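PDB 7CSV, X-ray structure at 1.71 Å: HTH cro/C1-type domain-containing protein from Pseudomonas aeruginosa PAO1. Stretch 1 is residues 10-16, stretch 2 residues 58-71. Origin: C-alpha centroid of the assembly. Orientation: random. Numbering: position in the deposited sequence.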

ATOM      1  N   HIS A  10     -10.597  -7.301   3.709  1.00 15.03           N
ATOM      2  CA  HIS A  10     -10.538  -5.860   3.898  1.00 16.66           C
ATOM      3  C   HIS A  10      -9.889  -5.509   5.235  1.00 14.23           C
ATOM      4  O   HIS A  10     -10.162  -6.155   6.252  1.00 15.67           O
ATOM      5  CB  HIS A  10     -11.930  -5.250   3.823  1.00 16.61           C
ATOM      6  CG  HIS A  10     -11.910  -3.779   3.575  1.00 12.24           C
ATOM      7  ND1 HIS A  10     -11.663  -2.868   4.577  1.00 12.27           N
ATOM      8  CD2 HIS A  10     -12.075  -3.060   2.441  1.00 14.78           C
ATOM      9  CE1 HIS A  10     -11.684  -1.648   4.072  1.00 12.76           C
ATOM     10  NE2 HIS A  10     -11.937  -1.737   2.777  1.00 12.24           N
ATOM     11  N   PRO A  11      -9.031  -4.485   5.267  1.00 12.60           N
ATOM     12  CA  PRO A  11      -8.432  -4.066   6.541  1.00 13.15           C
ATOM     13  C   PRO A  11      -9.455  -3.739   7.607  1.00 13.56           C
ATOM     14  O   PRO A  11      -9.160  -3.898   8.796  1.00 13.92           O
ATOM     15  CB  PRO A  11      -7.630  -2.814   6.162  1.00 16.33           C
ATOM     16  CG  PRO A  11      -7.363  -2.962   4.698  1.00 13.86           C
ATOM     17  CD  PRO A  11      -8.509  -3.722   4.117  1.00 12.86           C
ATOM     18  N   GLY A  12     -10.637  -3.261   7.221  1.00 12.93           N
ATOM     19  CA  GLY A  12     -11.649  -2.929   8.210  1.00 13.60           C
ATOM     20  C   GLY A  12     -12.140  -4.137   8.974  1.00 17.46           C
ATOM     21  O   GLY A  12     -12.554  -4.020  10.129  1.00 15.39           O
ATOM     22  N   GLU A  13     -12.081  -5.316   8.353  1.00 14.83           N
ATOM     23  CA  GLU A  13     -12.438  -6.536   9.066  1.00 16.29           C
ATOM     24  C   GLU A  13     -11.478  -6.803  10.218  1.00 15.81           C
ATOM     25  O   GLU A  13     -11.901  -7.186  11.317  1.00 15.21           O
ATOM     26  CB  GLU A  13     -12.461  -7.706   8.085  1.00 19.38           C
ATOM     27  CG  GLU A  13     -12.703  -9.064   8.704  1.00 23.07           C
ATOM     28  CD  GLU A  13     -12.734 -10.148   7.641  1.00 24.64           C
ATOM     29  OE1 GLU A  13     -12.106 -11.205   7.839  1.00 32.67           O
ATOM     30  OE2 GLU A  13     -13.364  -9.926   6.589  1.00 27.05           O
ATOM     31  N   ILE A  14     -10.179  -6.606   9.985  1.00 12.75           N
ATOM     32  CA  ILE A  14      -9.195  -6.778  11.049  1.00 14.81           C
ATOM     33  C   ILE A  14      -9.331  -5.675  12.090  1.00 13.82           C
ATOM     34  O   ILE A  14      -9.174  -5.921  13.295  1.00 13.59           O
ATOM     35  CB  ILE A  14      -7.781  -6.831  10.446  1.00 16.79           C
ATOM     36  CG1 ILE A  14      -7.628  -8.138   9.655  1.00 20.93           C
ATOM     37  CG2 ILE A  14      -6.704  -6.664  11.521  1.00 18.90           C
ATOM     38  CD1 ILE A  14      -6.252  -8.403   9.160  1.00 29.16           C
ATOM     39  N   LEU A  15      -9.616  -4.444  11.653  1.00 13.48           N
ATOM     40  CA  LEU A  15      -9.849  -3.363  12.610  1.00 13.10           C
ATOM     41  C   LEU A  15     -11.024  -3.696  13.520  1.00 13.05           C
ATOM     42  O   LEU A  15     -10.925  -3.574  14.752  1.00 12.79           O
ATOM     43  CB  LEU A  15     -10.100  -2.053  11.864  1.00 13.51           C
ATOM     44  CG  LEU A  15     -10.470  -0.812  12.670  1.00  9.95           C
ATOM     45  CD1 LEU A  15      -9.394  -0.572  13.690  1.00 12.34           C
ATOM     46  CD2 LEU A  15     -10.633   0.383  11.723  1.00 18.42           C
ATOM     47  N   ARG A  16     -12.140  -4.140  12.921  1.00 12.70           N
ATOM     48  CA  ARG A  16     -13.326  -4.521  13.686  1.00 14.01           C
ATOM     49  C   ARG A  16     -13.005  -5.643  14.666  1.00 16.47           C
ATOM     50  O   ARG A  16     -13.299  -5.549  15.858  1.00 14.79           O
ATOM     51  CB  ARG A  16     -14.455  -4.969  12.740  1.00 20.18           C
ATOM     52  CG  ARG A  16     -15.182  -3.869  11.993  1.00 26.54           C
ATOM     53  CD  ARG A  16     -16.477  -4.390  11.335  1.00 28.56           C
ATOM     54  NE  ARG A  16     -16.372  -5.786  10.902  1.00 28.21           N
ATOM     55  CZ  ARG A  16     -16.131  -6.183   9.655  1.00 30.08           C
ATOM     56  NH1 ARG A  16     -16.052  -7.479   9.382  1.00 30.79           N
ATOM     57  NH2 ARG A  16     -15.977  -5.303   8.668  1.00 27.39           N
ATOM     58  N   ARG A  58      -2.355   7.354  12.045  1.00  8.92           N
ATOM     59  CA  ARG A  58      -3.259   7.566  13.173  1.00  9.48           C
ATOM     60  C   ARG A  58      -3.568   6.259  13.892  1.00  8.95           C
ATOM     61  O   ARG A  58      -3.530   6.196  15.123  1.00  9.16           O
ATOM     62  CB  ARG A  58      -4.548   8.247  12.708  1.00 11.40           C
ATOM     63  CG  ARG A  58      -4.321   9.609  12.087  1.00 12.00           C
ATOM     64  CD  ARG A  58      -5.609  10.305  11.698  1.00 13.81           C
ATOM     65  NE  ARG A  58      -5.302  11.632  11.162  1.00 18.87           N
ATOM     66  CZ  ARG A  58      -5.228  12.749  11.884  1.00 20.15           C
ATOM     67  NH1 ARG A  58      -5.471  12.741  13.194  1.00 14.87           N
ATOM     68  NH2 ARG A  58      -4.913  13.890  11.292  1.00 23.81           N
ATOM     69  N   LEU A  59      -3.873   5.199  13.142  1.00  8.55           N
ATOM     70  CA  LEU A  59      -4.186   3.926  13.775  1.00  8.95           C
ATOM     71  C   LEU A  59      -2.972   3.345  14.481  1.00 12.26           C
ATOM     72  O   LEU A  59      -3.093   2.779  15.575  1.00 14.03           O
ATOM     73  CB  LEU A  59      -4.710   2.944  12.726  1.00  8.29           C
ATOM     74  CG  LEU A  59      -6.087   3.242  12.175  1.00 10.17           C
ATOM     75  CD1 LEU A  59      -6.289   2.512  10.840  1.00 10.70           C
ATOM     76  CD2 LEU A  59      -7.143   2.797  13.192  1.00 12.99           C
ATOM     77  N   GLY A  60      -1.795   3.456  13.866  1.00 10.25           N
ATOM     78  CA  GLY A  60      -0.589   2.992  14.535  1.00 10.22           C
ATOM     79  C   GLY A  60      -0.360   3.722  15.842  1.00 12.17           C
ATOM     80  O   GLY A  60      -0.056   3.104  16.865  1.00 12.75           O
ATOM     81  N   ARG A  61      -0.515   5.054  15.823  1.00 11.85           N
ATOM     82  CA  ARG A  61      -0.363   5.855  17.034  1.00 12.82           C
ATOM     83  C   ARG A  61      -1.366   5.443  18.104  1.00 12.98           C
ATOM     84  O   ARG A  61      -1.017   5.322  19.286  1.00 15.12           O
ATOM     85  CB  ARG A  61      -0.535   7.336  16.689  1.00  9.39           C
ATOM     86  CG  ARG A  61      -0.684   8.266  17.897  1.00 15.89           C
ATOM     87  CD  ARG A  61       0.637   8.560  18.548  1.00 14.26           C
ATOM     88  NE  ARG A  61       0.493   9.604  19.567  1.00 12.29           N
ATOM     89  CZ  ARG A  61       1.423   9.901  20.468  1.00 26.03           C
ATOM     90  NH1 ARG A  61       2.572   9.235  20.482  1.00 21.99           N
ATOM     91  NH2 ARG A  61       1.201  10.862  21.359  1.00 21.69           N
ATOM     92  N   TYR A  62      -2.618   5.240  17.714  1.00  9.96           N
ATOM     93  CA  TYR A  62      -3.652   4.964  18.704  1.00 12.68           C
ATOM     94  C   TYR A  62      -3.503   3.565  19.290  1.00 12.66           C
ATOM     95  O   TYR A  62      -3.617   3.373  20.503  1.00 13.81           O
ATOM     96  CB  TYR A  62      -5.027   5.132  18.074  1.00 10.68           C
ATOM     97  CG  TYR A  62      -6.133   5.085  19.094  1.00 10.77           C
ATOM     98  CD1 TYR A  62      -6.190   6.019  20.112  1.00 13.82           C
ATOM     99  CD2 TYR A  62      -7.098   4.099  19.046  1.00 11.64           C
ATOM    100  CE1 TYR A  62      -7.195   5.980  21.054  1.00 15.90           C
ATOM    101  CE2 TYR A  62      -8.109   4.044  19.981  1.00 13.61           C
ATOM    102  CZ  TYR A  62      -8.152   4.991  20.985  1.00 14.78           C
ATOM    103  OH  TYR A  62      -9.160   4.942  21.925  1.00 19.06           O
ATOM    104  N   PHE A  63      -3.270   2.568  18.441  1.00  9.77           N
ATOM    105  CA  PHE A  63      -3.307   1.180  18.881  1.00 13.46           C
ATOM    106  C   PHE A  63      -1.932   0.565  19.147  1.00 14.69           C
ATOM    107  O   PHE A  63      -1.849  -0.656  19.312  1.00 15.21           O
ATOM    108  CB  PHE A  63      -4.042   0.333  17.841  1.00 12.05           C
ATOM    109  CG  PHE A  63      -5.518   0.550  17.825  1.00 12.50           C
ATOM    110  CD1 PHE A  63      -6.273   0.336  18.973  1.00 14.47           C
ATOM    111  CD2 PHE A  63      -6.163   0.938  16.662  1.00 12.08           C
ATOM    112  CE1 PHE A  63      -7.640   0.520  18.972  1.00 12.55           C
ATOM    113  CE2 PHE A  63      -7.543   1.126  16.648  1.00 15.32           C
ATOM    114  CZ  PHE A  63      -8.285   0.916  17.812  1.00 15.13           C
ATOM    115  N   ASP A  64      -0.861   1.360  19.196  1.00 11.42           N
ATOM    116  CA  ASP A  64       0.489   0.833  19.420  1.00 11.65           C
ATOM    117  C   ASP A  64       0.884  -0.202  18.361  1.00 12.75           C
ATOM    118  O   ASP A  64       1.280  -1.325  18.675  1.00 12.21           O
ATOM    119  CB  ASP A  64       0.624   0.226  20.824  1.00 14.41           C
ATOM    120  CG  ASP A  64       0.823   1.269  21.900  1.00 19.42           C
ATOM    121  OD1 ASP A  64       1.068   2.449  21.575  1.00 24.21           O
ATOM    122  OD2 ASP A  64       0.747   0.900  23.090  1.00 25.86           O
ATOM    123  N   THR A  65       0.751   0.167  17.096  1.00 11.30           N
ATOM    124  CA  THR A  65       1.282  -0.646  16.008  1.00 12.44           C
ATOM    125  C   THR A  65       2.154   0.237  15.132  1.00 13.59           C
ATOM    126  O   THR A  65       2.140   1.464  15.247  1.00 12.43           O
ATOM    127  CB  THR A  65       0.183  -1.267  15.137  1.00 11.20           C
ATOM    128  OG1 THR A  65      -0.436  -0.235  14.355  1.00 13.43           O
ATOM    129  CG2 THR A  65      -0.862  -1.981  15.970  1.00 11.05           C
ATOM    130  N   SER A  66       2.905  -0.389  14.230  1.00 11.88           N
ATOM    131  CA  SER A  66       3.505   0.408  13.178  1.00  9.71           C
ATOM    132  C   SER A  66       2.415   0.881  12.220  1.00 12.13           C
ATOM    133  O   SER A  66       1.331   0.296  12.131  1.00  9.43           O
ATOM    134  CB  SER A  66       4.561  -0.395  12.417  1.00 11.91           C
ATOM    135  OG  SER A  66       3.929  -1.374  11.600  1.00 13.89           O
ATOM    136  N   ALA A  67       2.704   1.965  11.503  1.00 10.00           N
ATOM    137  CA  ALA A  67       1.793   2.374  10.446  1.00  9.52           C
ATOM    138  C   ALA A  67       1.822   1.382   9.294  1.00  9.93           C
ATOM    139  O   ALA A  67       0.797   1.163   8.641  1.00 10.27           O
ATOM    140  CB  ALA A  67       2.146   3.778   9.958  1.00 11.85           C
ATOM    141  N   GLN A  68       2.974   0.747   9.067  1.00  9.90           N
ATOM    142  CA  GLN A  68       3.097  -0.231   7.992  1.00 11.04           C
ATOM    143  C   GLN A  68       2.203  -1.439   8.210  1.00  9.88           C
ATOM    144  O   GLN A  68       1.778  -2.065   7.236  1.00 11.64           O
ATOM    145  CB  GLN A  68       4.551  -0.669   7.853  1.00 14.15           C
ATOM    146  CG  GLN A  68       5.404   0.336   7.105  1.00 16.77           C
ATOM    147  CD  GLN A  68       5.315   0.191   5.590  1.00 17.84           C
ATOM    148  OE1 GLN A  68       4.308  -0.275   5.037  1.00 20.15           O
ATOM    149  NE2 GLN A  68       6.373   0.584   4.914  1.00 17.68           N
ATOM    150  N   PHE A  69       1.946  -1.809   9.468  1.00 10.39           N
ATOM    151  CA  PHE A  69       1.014  -2.900   9.746  1.00 11.59           C
ATOM    152  C   PHE A  69      -0.293  -2.688   8.998  1.00 10.45           C
ATOM    153  O   PHE A  69      -0.781  -3.587   8.303  1.00 10.35           O
ATOM    154  CB  PHE A  69       0.761  -3.006  11.256  1.00 11.41           C
ATOM    155  CG  PHE A  69      -0.362  -3.953  11.632  1.00 11.25           C
ATOM    156  CD1 PHE A  69      -0.146  -5.331  11.691  1.00 12.91           C
ATOM    157  CD2 PHE A  69      -1.625  -3.466  11.932  1.00 11.19           C
ATOM    158  CE1 PHE A  69      -1.184  -6.200  12.046  1.00 13.59           C
ATOM    159  CE2 PHE A  69      -2.666  -4.320  12.291  1.00 11.30           C
ATOM    160  CZ  PHE A  69      -2.444  -5.688  12.351  1.00 13.92           C
ATOM    161  N   TRP A  70      -0.851  -1.476   9.100  1.00  7.99           N
ATOM    162  CA  TRP A  70      -2.113  -1.174   8.434  1.00  8.26           C
ATOM    163  C   TRP A  70      -1.941  -1.053   6.933  1.00  8.29           C
ATOM    164  O   TRP A  70      -2.814  -1.484   6.177  1.00 10.93           O
ATOM    165  CB  TRP A  70      -2.707   0.110   9.006  1.00 10.24           C
ATOM    166  CG  TRP A  70      -3.019  -0.073  10.435  1.00  9.23           C
ATOM    167  CD1 TRP A  70      -2.255   0.309  11.492  1.00 10.19           C
ATOM    168  CD2 TRP A  70      -4.146  -0.759  10.973  1.00 10.62           C
ATOM    169  NE1 TRP A  70      -2.856  -0.064  12.666  1.00 10.84           N
ATOM    170  CE2 TRP A  70      -4.019  -0.723  12.381  1.00 12.79           C
ATOM    171  CE3 TRP A  70      -5.261  -1.379  10.408  1.00 14.03           C
ATOM    172  CZ2 TRP A  70      -4.966  -1.292  13.234  1.00 15.47           C
ATOM    173  CZ3 TRP A  70      -6.203  -1.949  11.257  1.00 17.49           C
ATOM    174  CH2 TRP A  70      -6.051  -1.892  12.653  1.00 16.15           C
ATOM    175  N   MET A  71      -0.835  -0.458   6.481  1.00  8.72           N
ATOM    176  CA  MET A  71      -0.645  -0.321   5.044  1.00  8.33           C
ATOM    177  C   MET A  71      -0.401  -1.674   4.406  1.00  9.71           C
ATOM    178  O   MET A  71      -0.755  -1.871   3.240  1.00  9.99           O
ATOM    179  CB  MET A  71       0.514   0.611   4.726  1.00  9.24           C
ATOM    180  CG  MET A  71       0.233   2.054   5.121  1.00 10.80           C
ATOM    181  SD  MET A  71      -1.169   2.828   4.309  1.00 17.66           S
ATOM    182  CE  MET A  71      -0.431   3.209   2.715  1.00 24.52           C
TER

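How does stretch 1 begin its approach to stretch 2? It begins with a residue that makes no contact across the gap. His-10 sits at the N-cap of the first helix, its side chain (chi1 t) placed over the start of the helix, so that ND1 accepts a hydrogen bond from Gly-12 N, with 2.9 Å between His-10 ND1 and Gly-12 N. The imidazole thus satisfies an amide that has no helical carbonyl before it, and Glu-13 N, 3.0 Å from His-10 O, closes the same turn. Gly-12 has no side chain, and a CB there would be crowded by the His-10 ring at ND1.

What does Pro-11 offer to the other stretch? Proline suits the first turn of a helix, where its missing amide hydrogen costs no helical hydrogen bond. Its CA-to-CB bond points toward stretch 2, yet the nearest contact comes from the backbone: Pro-11 O lies 4.3 Å from Trp-70 CZ3, at the edge of the indole and near its plane. This is packing, since CZ3 is a ring carbon; the carbonyl's hydrogen bond is within its own helix, with 2.9 Å between Pro-11 O and Leu-15 N. The CA atoms of Pro-11 and Trp-70 are 7.2 Å apart, and helix 11-16 and helix 67-71 run at 128° to each other, their axes approaching no closer than 11.5 Å. Side chains span the space between these axes.

How do Ile-14 and Phe-69 meet? Ile-14 follows Glu-13, whose side chain is out of reach of stretch 2, and directs its CA-to-CB bond toward the partner. Its CG2 methyl comes within 4.4 Å of Phe-69 CZ, a loose apolar contact that meets the ring obliquely. The CA-to-CB bond of Phe-69 points sideways relative to stretch 1, but its end comes nearer, and with chi1 in the t well its ring carries CZ across to the isoleucine. Its backbone helps to start that helix: Phe-69 N donates to Ser-66 OG over 2.9 Å, capping the N-terminus.

Why is Leu-15 the centre of the contact? Its CA-to-CB bond points sideways, but chi1 in t and chi2 in p bring CD1 to a place where three side chains converge. Leu-15 CD1 is 3.7 Å from Trp-70 CH2, 3.9 Å from Phe-63 CE2 and 4.1 Å from Leu-59 CD2, meeting both aromatic systems obliquely. Leu-15 has 73 Å² covered by stretch 2 and Trp-70 has 70 Å² covered by stretch 1, the two largest shares in a contact that buries 247 Å² over both sides. An aliphatic side chain suits this buried place because its methyl packs against apolar neighbours and leaves no polar group unpaired. The indole, for its part, reaches the leucine with its six-membered ring while its NE1 makes a weak hydrogen bond to Thr-65 OG1, 3.0 Å from NE1 of Trp-70. No hydrogen bond crosses between the stretches; apolar packing holds them together, and Arg-16, the next residue, stays out of reach.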